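Local coordinates for protein 5-cytosine DNA methyltransferase (Entamoeba histolytica, PDB 3QV2) that probably transfers a methyl group from S-adenosyl-L-methionine to the C5 position of cytosine in DNA or tRNA, as a Dnmt2-type methyltransferase, at residues N202-N205 with E206-I210. Sequence-based numbering, arbitrary orientation.
Sequences NNVN and ESYSI
Asn205 bends its side chain over the start of a short 3-10 segment and grips the backbone of Ser207. Asn205 OD1 accepts a hydrogen bond from Ser207 N at 2.8 Å. The donor lies in the carbonyl plane of the amide, on a lone pair. CG stands anti to the backbone N (chi1 -170°), which carries OD1 forward along the chain. The hydroxyl Ser207 OG also sits close to Asn205 OD1, 3.0 Å away; a bond between them is possible but not certain.

The backbone carbonyl of Asn205 makes the next bond. Tyr208 N reaches Asn205 O at 3.3 Å and closes the turn. The same oxygen lies at the edge of the Tyr208 ring, close to the ring plane, with Asn205 O 3.6 Å from Tyr208 CD1.

Val204 supplies the apolar contact. Val204 CG1 meets Tyr208 CD1 at 3.5 Å, and the two side chains cross at about a right angle. Val204 CG1 also lies 3.7 Å from Tyr208 CB.

The next, overlapping turn follows one residue later. Glu206 O accepts bonds from both Ser209 N, at 3.1 Å, and Ser209 OG, at 2.6 Å. Farther out, Tyr208 OH makes a weak hydrogen bond to Asp298 OD2. Tyr208 also pairs through its backbone with Tyr273, and Val204 rests on Arg272 and Thr275.

The contact lies at the surface, away from the cofactor pocket, in the loop joining strand 172-178 to helix 212-218. It is an Asx turn at Asn205 leading into two successive turns, which form the 3-10 segment 206-208.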
ATOM      1  N   ASN A 202      -9.801  11.780  18.534  1.00 47.09           N
ATOM      2  CA  ASN A 202      -9.910  12.844  19.529  1.00 55.57           C
ATOM      3  C   ASN A 202     -10.101  12.389  20.976  1.00 59.64           C
ATOM      4  O   ASN A 202     -10.192  13.225  21.876  1.00 61.90           O
ATOM      5  CB  ASN A 202     -11.001  13.845  19.132  1.00 57.41           C
ATOM      6  CG  ASN A 202     -12.321  13.172  18.828  1.00 59.67           C
ATOM      7  OD1 ASN A 202     -12.709  13.034  17.669  1.00 60.11           O
ATOM      8  ND2 ASN A 202     -13.019  12.743  19.872  1.00 60.34           N
ATOM      9  N   ASN A 203     -10.147  11.081  21.204  1.00 59.69           N
ATOM     10  CA  ASN A 203     -10.286  10.566  22.563  1.00 60.47           C
ATOM     11  C   ASN A 203      -9.597   9.219  22.754  1.00 56.91           C
ATOM     12  O   ASN A 203     -10.207   8.266  23.255  1.00 59.07           O
ATOM     13  CB  ASN A 203     -11.763  10.463  22.946  1.00 64.61           C
ATOM     14  CG  ASN A 203     -12.509   9.441  22.110  1.00 66.79           C
ATOM     15  OD1 ASN A 203     -12.155   9.182  20.956  1.00 66.03           O
ATOM     16  ND2 ASN A 203     -13.547   8.851  22.687  1.00 67.79           N
ATOM     17  N   VAL A 204      -8.326   9.147  22.364  1.00 50.14           N
ATOM     18  CA  VAL A 204      -7.581   7.889  22.394  1.00 44.28           C
ATOM     19  C   VAL A 204      -7.449   7.315  23.804  1.00 37.88           C
ATOM     20  O   VAL A 204      -7.077   8.023  24.745  1.00 35.33           O
ATOM     21  CB  VAL A 204      -6.175   8.069  21.791  1.00 43.96           C
ATOM     22  CG1 VAL A 204      -5.477   6.724  21.616  1.00 44.63           C
ATOM     23  CG2 VAL A 204      -6.272   8.803  20.459  1.00 43.02           C
ATOM     24  N   ASN A 205      -7.768   6.031  23.944  1.00 35.54           N
ATOM     25  CA  ASN A 205      -7.586   5.333  25.210  1.00 34.97           C
ATOM     26  C   ASN A 205      -6.117   5.370  25.627  1.00 35.14           C
ATOM     27  O   ASN A 205      -5.227   5.383  24.775  1.00 34.15           O
ATOM     28  CB  ASN A 205      -8.066   3.888  25.080  1.00 35.48           C
ATOM     29  CG  ASN A 205      -8.137   3.172  26.415  1.00 36.88           C
ATOM     30  OD1 ASN A 205      -7.121   2.732  26.951  1.00 36.47           O
ATOM     31  ND2 ASN A 205      -9.342   3.047  26.956  1.00 37.19           N
ATOM     32  N   GLU A 206      -5.861   5.388  26.932  1.00 35.32           N
ATOM     33  CA  GLU A 206      -4.490   5.483  27.429  1.00 39.26           C
ATOM     34  C   GLU A 206      -3.680   4.226  27.115  1.00 40.20           C
ATOM     35  O   GLU A 206      -2.461   4.205  27.286  1.00 38.88           O
ATOM     36  CB  GLU A 206      -4.462   5.755  28.935  1.00 44.05           C
ATOM     37  CG  GLU A 206      -4.717   4.528  29.794  1.00 47.09           C
ATOM     38  CD  GLU A 206      -3.937   4.556  31.096  1.00 50.93           C
ATOM     39  OE1 GLU A 206      -2.812   5.103  31.105  1.00 48.71           O
ATOM     40  OE2 GLU A 206      -4.447   4.037  32.112  1.00 52.43           O
ATOM     41  N   SER A 207      -4.361   3.183  26.652  1.00 40.15           N
ATOM     42  CA  SER A 207      -3.702   1.919  26.344  1.00 40.14           C
ATOM     43  C   SER A 207      -2.806   2.041  25.118  1.00 37.43           C
ATOM     44  O   SER A 207      -2.162   1.075  24.709  1.00 35.61           O
ATOM     45  CB  SER A 207      -4.735   0.809  26.128  1.00 42.89           C
ATOM     46  OG  SER A 207      -5.529   1.070  24.982  1.00 44.49           O
ATOM     47  N   TYR A 208      -2.771   3.235  24.533  1.00 34.09           N
ATOM     48  CA  TYR A 208      -1.968   3.478  23.339  1.00 32.19           C
ATOM     49  C   TYR A 208      -0.699   4.271  23.643  1.00 32.59           C
ATOM     50  O   TYR A 208       0.219   4.323  22.824  1.00 32.61           O
ATOM     51  CB  TYR A 208      -2.793   4.196  22.266  1.00 31.54           C
ATOM     52  CG  TYR A 208      -3.756   3.297  21.521  1.00 28.72           C
ATOM     53  CD1 TYR A 208      -5.112   3.295  21.820  1.00 27.05           C
ATOM     54  CD2 TYR A 208      -3.306   2.448  20.517  1.00 26.78           C
ATOM     55  CE1 TYR A 208      -5.994   2.473  21.139  1.00 27.92           C
ATOM     56  CE2 TYR A 208      -4.180   1.622  19.832  1.00 28.38           C
ATOM     57  CZ  TYR A 208      -5.522   1.640  20.147  1.00 29.76           C
ATOM     58  OH  TYR A 208      -6.391   0.819  19.464  1.00 36.15           O
ATOM     59  N   SER A 209      -0.651   4.881  24.822  1.00 29.56           N
ATOM     60  CA  SER A 209       0.512   5.662  25.229  1.00 28.87           C
ATOM     61  C   SER A 209       1.718   4.767  25.495  1.00 23.23           C
ATOM     62  O   SER A 209       1.577   3.643  25.978  1.00 22.46           O
ATOM     63  CB  SER A 209       0.192   6.511  26.462  1.00 35.53           C
ATOM     64  OG  SER A 209      -0.295   5.709  27.524  1.00 39.33           O
ATOM     65  N   ILE A 210       2.905   5.272  25.173  1.00 18.43           N
ATOM     66  CA  ILE A 210       4.137   4.518  25.365  1.00 20.08           C
ATOM     67  C   ILE A 210       4.405   4.294  26.849  1.00 19.85           C
ATOM     68  O   ILE A 210       4.440   5.249  27.626  1.00 24.44           O
ATOM     69  CB  ILE A 210       5.347   5.259  24.762  1.00 17.03           C
ATOM     70  CG1 ILE A 210       4.953   5.980  23.470  1.00 19.68           C
ATOM     71  CG2 ILE A 210       6.495   4.292  24.514  1.00 17.53           C
ATOM     72  CD1 ILE A 210       4.577   5.051  22.338  1.00 19.44           C
TER